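Local coordinates for cytochrome P450 RhF (Acinetobacter radioresistens, PDB 6RO8), which probably works as a heme monooxygenase with peroxygenase activity, this chain being the heme domain of a longer protein that also carries an iron-sulfur part, at residues K238-M241 with Y242-A246; R249-P252 with E253-T256; R226-E229 with K230-N234. All coordinates share one frame; numbering follows the deposited sequence.

Interaction 1. Residues K238-M241 with Y242-A246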
# COMPACT_ATOMS: atom_id res chain seq x y z
N LYS A 238 5.51 7.87 23.94
CA LYS A 238 5.33 6.50 23.49
C LYS A 238 4.75 6.52 22.08
O LYS A 238 3.93 7.37 21.74
CB LYS A 238 4.44 5.70 24.46
CG LYS A 238 4.27 4.20 24.08
CD LYS A 238 3.41 3.42 25.11
CE LYS A 238 3.23 1.94 24.70
NZ LYS A 238 2.38 1.19 25.72
N GLY A 239 5.22 5.58 21.26
CA GLY A 239 4.80 5.41 19.88
C GLY A 239 6.00 4.92 19.09
O GLY A 239 7.15 5.07 19.50
N TRP A 240 5.73 4.34 17.93
CA TRP A 240 6.81 3.74 17.16
C TRP A 240 7.89 4.75 16.79
O TRP A 240 9.09 4.43 16.81
CB TRP A 240 6.26 3.09 15.91
CG TRP A 240 7.22 2.15 15.31
CD1 TRP A 240 8.17 1.40 15.95
CD2 TRP A 240 7.32 1.82 13.93
NE1 TRP A 240 8.85 0.63 15.05
CE2 TRP A 240 8.35 0.87 13.80
CE3 TRP A 240 6.63 2.24 12.79
CZ2 TRP A 240 8.71 0.33 12.56
CZ3 TRP A 240 6.99 1.72 11.57
CH2 TRP A 240 8.01 0.77 11.46
N MET A 241 7.51 5.99 16.47
CA MET A 241 8.52 6.98 16.11
C MET A 241 9.40 7.33 17.31
O MET A 241 10.61 7.52 17.17
CB MET A 241 7.86 8.23 15.52
CG MET A 241 7.36 8.06 14.09
SD MET A 241 8.64 7.40 13.00
CE MET A 241 10.00 8.54 13.29
N TYR A 242 8.81 7.38 18.51
CA TYR A 242 9.61 7.56 19.72
C TYR A 242 10.58 6.40 19.92
O TYR A 242 11.68 6.59 20.45
CB TYR A 242 8.72 7.68 20.95
CG TYR A 242 8.01 9.01 21.02
CD1 TYR A 242 8.72 10.19 21.26
CD2 TYR A 242 6.64 9.08 20.85
CE1 TYR A 242 8.07 11.42 21.32
CE2 TYR A 242 5.98 10.30 20.91
CZ TYR A 242 6.70 11.46 21.14
OH TYR A 242 6.01 12.65 21.19
N ASP A 243 10.19 5.19 19.51
CA ASP A 243 11.14 4.08 19.58
C ASP A 243 12.34 4.33 18.68
O ASP A 243 13.49 4.19 19.11
CB ASP A 243 10.44 2.77 19.20
CG ASP A 243 9.33 2.41 20.15
OD1 ASP A 243 9.39 2.81 21.33
OD2 ASP A 243 8.39 1.73 19.70
N MET A 244 12.09 4.73 17.43
CA MET A 244 13.20 5.00 16.52
C MET A 244 14.09 6.11 17.08
O MET A 244 15.32 5.95 17.14
CB MET A 244 12.68 5.39 15.13
CG MET A 244 11.42 4.70 14.68
SD MET A 244 11.20 4.85 12.89
CE MET A 244 9.67 3.97 12.63
N ILE A 245 13.49 7.24 17.48
CA ILE A 245 14.24 8.35 18.06
C ILE A 245 15.15 7.83 19.18
O ILE A 245 16.34 8.15 19.23
CB ILE A 245 13.29 9.43 18.58
CG1 ILE A 245 12.60 10.18 17.44
CG2 ILE A 245 14.03 10.43 19.46
CD1 ILE A 245 11.64 11.25 17.95
N ALA A 246 14.58 7.02 20.07
CA ALA A 246 15.35 6.40 21.14
C ALA A 246 16.48 5.53 20.59
O ALA A 246 17.64 5.65 21.03
CB ALA A 246 14.43 5.59 22.03

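Interaction 2. Residues R249-P252 with E253-T256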
# COMPACT_ATOMS: atom_id res chain seq x y z
N ARG A 249 19.45 7.48 19.47
CA ARG A 249 20.38 7.93 20.50
C ARG A 249 21.37 6.83 20.86
O ARG A 249 22.51 7.13 21.24
CB ARG A 249 19.60 8.39 21.73
CG ARG A 249 18.74 9.62 21.49
CD ARG A 249 18.20 10.24 22.79
NE ARG A 249 16.73 10.25 22.84
CZ ARG A 249 15.97 11.30 22.53
NH1 ARG A 249 16.53 12.45 22.14
NH2 ARG A 249 14.64 11.21 22.61
N VAL A 250 20.98 5.57 20.72
CA VAL A 250 21.85 4.46 21.12
C VAL A 250 22.71 3.99 19.96
O VAL A 250 23.93 3.81 20.10
CB VAL A 250 21.01 3.31 21.70
CG1 VAL A 250 21.78 2.01 21.62
CG2 VAL A 250 20.62 3.62 23.13
N MET A 251 22.11 3.78 18.79
CA MET A 251 22.81 3.32 17.59
C MET A 251 22.59 4.31 16.46
O MET A 251 21.88 4.02 15.48
CB MET A 251 22.36 1.91 17.19
CG MET A 251 20.86 1.72 17.09
SD MET A 251 20.42 0.00 16.82
CE MET A 251 20.30 -0.58 18.51
N PRO A 252 23.19 5.50 16.54
CA PRO A 252 23.03 6.48 15.46
C PRO A 252 23.69 6.05 14.17
O PRO A 252 23.39 6.61 13.11
CB PRO A 252 23.68 7.74 16.04
CG PRO A 252 24.70 7.21 17.00
CD PRO A 252 24.12 5.97 17.59
N GLU A 253 24.61 5.10 14.24
CA GLU A 253 25.12 4.44 13.04
C GLU A 253 23.97 3.86 12.21
O GLU A 253 23.90 4.11 11.00
CB GLU A 253 26.08 3.33 13.44
CG GLU A 253 27.04 2.91 12.37
CD GLU A 253 26.52 1.79 11.49
OE1 GLU A 253 25.30 1.58 11.34
OE2 GLU A 253 27.39 1.07 10.96
N VAL A 254 23.07 3.11 12.84
CA VAL A 254 22.10 2.26 12.15
C VAL A 254 20.82 3.04 11.93
O VAL A 254 20.33 3.16 10.80
CB VAL A 254 21.85 0.98 12.97
CG1 VAL A 254 20.73 0.14 12.37
CG2 VAL A 254 23.14 0.18 13.10
N VAL A 255 20.25 3.52 13.02
CA VAL A 255 19.02 4.31 12.99
C VAL A 255 19.50 5.76 12.90
O VAL A 255 19.69 6.44 13.90
CB VAL A 255 18.15 4.04 14.21
CG1 VAL A 255 16.97 4.98 14.30
CG2 VAL A 255 17.68 2.59 14.16
N THR A 256 19.75 6.21 11.66
CA THR A 256 20.41 7.47 11.36
C THR A 256 19.44 8.64 11.43
O THR A 256 18.21 8.48 11.41
CB THR A 256 21.01 7.42 9.96
OG1 THR A 256 19.97 7.56 8.99
CG2 THR A 256 21.72 6.10 9.74

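Interaction 3. Residues R226-E229 with K230-N234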
# COMPACT_ATOMS: atom_id res chain seq x y z
N ARG A 226 9.53 19.47 11.55
CA ARG A 226 9.05 20.11 12.77
C ARG A 226 8.52 19.08 13.77
O ARG A 226 8.78 19.17 14.98
CB ARG A 226 7.98 21.16 12.41
CG ARG A 226 7.44 22.01 13.60
CD ARG A 226 6.04 22.63 13.34
NE ARG A 226 4.96 21.65 13.27
CZ ARG A 226 3.71 21.87 13.68
NH1 ARG A 226 3.38 23.04 14.24
NH2 ARG A 226 2.79 20.90 13.58
N VAL A 227 7.81 18.06 13.27
CA VAL A 227 7.27 17.02 14.14
C VAL A 227 8.39 16.26 14.82
O VAL A 227 8.43 16.13 16.05
CB VAL A 227 6.37 16.06 13.33
CG1 VAL A 227 5.85 14.95 14.22
CG2 VAL A 227 5.21 16.81 12.70
N LEU A 228 9.31 15.71 14.02
CA LEU A 228 10.43 14.94 14.54
C LEU A 228 11.24 15.74 15.53
O LEU A 228 11.85 15.16 16.44
CB LEU A 228 11.31 14.46 13.39
CG LEU A 228 12.55 13.66 13.76
CD1 LEU A 228 12.13 12.36 14.39
CD2 LEU A 228 13.43 13.39 12.55
N GLU A 229 11.25 17.07 15.38
CA GLU A 229 12.00 17.92 16.29
C GLU A 229 11.32 18.02 17.64
O GLU A 229 11.98 17.93 18.68
CB GLU A 229 12.19 19.31 15.67
CG GLU A 229 13.38 20.09 16.21
CD GLU A 229 14.64 19.24 16.32
OE1 GLU A 229 14.89 18.42 15.41
OE2 GLU A 229 15.39 19.41 17.31
N LYS A 230 9.99 18.18 17.64
CA LYS A 230 9.25 18.23 18.89
C LYS A 230 9.29 16.90 19.62
O LYS A 230 9.47 16.85 20.84
CB LYS A 230 7.81 18.65 18.63
CG LYS A 230 7.67 19.90 17.78
CD LYS A 230 6.32 20.58 17.98
CE LYS A 230 5.94 21.42 16.77
NZ LYS A 230 4.58 22.02 16.88
N MET A 231 9.11 15.80 18.89
CA MET A 231 9.18 14.49 19.52
C MET A 231 10.57 14.24 20.08
O MET A 231 10.71 13.71 21.20
CB MET A 231 8.76 13.41 18.53
CG MET A 231 7.32 13.55 18.06
SD MET A 231 6.79 12.29 16.88
CE MET A 231 8.22 11.24 16.92
N LYS A 232 11.61 14.63 19.33
CA LYS A 232 12.98 14.54 19.83
C LYS A 232 13.09 15.17 21.21
O LYS A 232 13.85 14.70 22.06
CB LYS A 232 13.94 15.22 18.85
CG LYS A 232 14.77 14.27 18.01
CD LYS A 232 15.29 14.98 16.76
CE LYS A 232 16.43 14.21 16.09
NZ LYS A 232 16.69 14.68 14.70
N ASN A 233 12.33 16.24 21.44
CA ASN A 233 12.40 17.00 22.68
C ASN A 233 11.50 16.45 23.77
O ASN A 233 11.62 16.88 24.91
CB ASN A 233 12.03 18.46 22.40
CG ASN A 233 13.21 19.26 21.96
OD1 ASN A 233 14.36 18.93 22.27
ND2 ASN A 233 12.96 20.33 21.21
N ASN A 234 10.62 15.50 23.45
CA ASN A 234 9.79 14.86 24.47
C ASN A 234 10.13 13.37 24.56
O ASN A 234 9.41 12.53 23.99
CB ASN A 234 8.31 15.05 24.20
CG ASN A 234 7.45 14.58 25.36
OD1 ASN A 234 7.84 13.72 26.14
ND2 ASN A 234 6.28 15.19 25.51
O HOH W 1 16.23 18.70 19.72
O HOH W 2 15.76 16.49 12.88

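Interaction 1. Residues K238-M241 with Y242-A246
Asp243 N, Met244 N and Ile245 N donate to Gly239 O, Trp240 O and Met241 O in turn, the last bond measuring 2.9 Å from Ile245 N to Met241 O, and so wind the first turn of helix 240-250 behind the N-cap Gly239. One turn apart, Trp240 and Met244 make the main side-chain contact. The tryptophan CG is anti to the backbone N (chi1 -164°), and the indole receives the end of Met244 on one face. The methyl CE stands 3.3 Å from the centroid of the Trp240 six-membered ring and only 8° off its normal, a CH-pi contact. Met244 SD is farther along nearly the same normal, 5.0 Å from that centroid, making this a Met-aromatic pair that meets through the methyl. Met241, bent at both chi2 and chi3, brings SD to 3.6 Å from Met244 CE, so the methyl touches both a sulfur and an indole. At the ring edge, Asp243 OD2 lies in the indole plane 3.8 Å from Trp240 CD1, its carboxylate turned 71° from the ring. Tyr242 turns its ring back beside the start of the helix, with Gly239 N near the ring edge and CD2 3.3 Å from Lys238 O. Trp240 belongs to the heme pocket and touches the heme itself; its ring meets Phe132 edge-to-face, and NE1 has a weak hydrogen bond to Met129 O. Helix 257-270 packs against Trp240, Met241 and Met244 through Ile267, Met264, Tyr259 and Met263, while Met231 of helix 207-233 meets Met241, Tyr242 and Ile245.

Interaction 2. Residues R249-P252 with E253-T256
Met251 O gathers two backbone donors and closes a tight turn just beyond helix 240-250. Val255 N reaches it at 3.0 Å, almost in line with the carbonyl bond. Val254 N is equally distant from Met251 O, at 3.0 Å, but approaches from above the carbonyl plane, with a more bent N-H...O angle of 139°. One residue further on, Thr256 CA makes a CH...O contact of 3.6 Å with Pro252 O, and the methyl CG2 of Thr256 comes to 3.8 Å from the same oxygen. The turn is therefore compact along its backbone. Its side chains meet more loosely: Met251 SD is 4.2 Å from Val254 CB, and Met251 CG is 4.4 Å from Val255 CG2, both valines being buried. On the solvent side, Pro252 and Glu253 are exposed. The glutamate chain, kinked at chi2 (-90°), leads its carboxylate away from the preceding residues to a long, weak ion pair with Arg124. Thr256 is the N-cap of the next helix, and its OG1 accepts a hydrogen bond from Tyr259 N. The turn thus links helix 240-250 to helix 257-270, with helix 121-127 alongside: Arg125 NE bonds to Val254 O, and Arg124 and Arg125 pack on Val254, Val255 and Thr256.

Interaction 3. Residues R226-E229 with K230-N234
Lys230 N, Met231 N and Lys232 N bond to Arg226 O, Val227 O and Leu228 O, the i to i+4 pattern of the last turns of helix 207-233. The middle bond, Met231 N to Val227 O, is 2.9 Å and nearly straight at 174°. The next step, from Asn233 N to Glu229 O, is stretched to 3.3 Å and weak; Asn233 N bonds also to Lys230 O, and Asn234 N to Met231 O, each three residues back, as the helix winds down. On the buried side Val227 and Met231 make an apolar contact, running alongside each other in the same direction, CG1 of the valine 3.9 Å from SD of the methionine. By its place in the chain, helix 207-233 probably corresponds to helix G of the P450 fold and helix 240-250 to helix H. Leu228 reaches Ile245 of helix 240-250, and with Val227 it also packs on helix 257-270 through Met264. Charged chains occupy the outer side. Arg226, its CG anti to the backbone N (chi1 -176°) and its chain bent at chi3, turns one guanidinium face to Lys230 NZ. Despite the like charges the lysine lies across the arginine, its CE 3.6 Å from Arg226 CG; Arg226 NH2 also has a long, weak ion pair with Asp185. Glu229 and Lys232 carry opposite charges but stay beyond salt-bridge range, Glu229 OE1 lying 4.2 Å from Lys232 NZ; the ammonium has its salt bridge with Asp257 OD1. Water joins them instead: one molecule accepts from Lys232 NZ at 2.7 Å and donates to Glu229 OE1. A second water donates at 2.6 Å to Glu229 OE2 and also to Asn233 OD1, a polar bridge along the exposed surface.

Along the chain the order is interaction 3, interaction 1, interaction 2, with centres about 11 Å apart for 1 and 3, about 12 Å for 1 and 2 and about 17 Å for 2 and 3. Interactions 1 and 2 share helix 240-250 and touch where Met244 O lies 3.4 Å from Val255 CG1. Interaction 3 meets interaction 1 through Met231 CE, 3.3 Å from Met241 CB, and is tied to interaction 2 by a weak hydrogen bond from Arg249 NH1 to Lys232 O. Interaction 1 alone reaches the heme, the Trp240 side chain lying about 4 Å from it; the side chains of Val254 and Met231 are about 12 Å and about 14 Å from the heme.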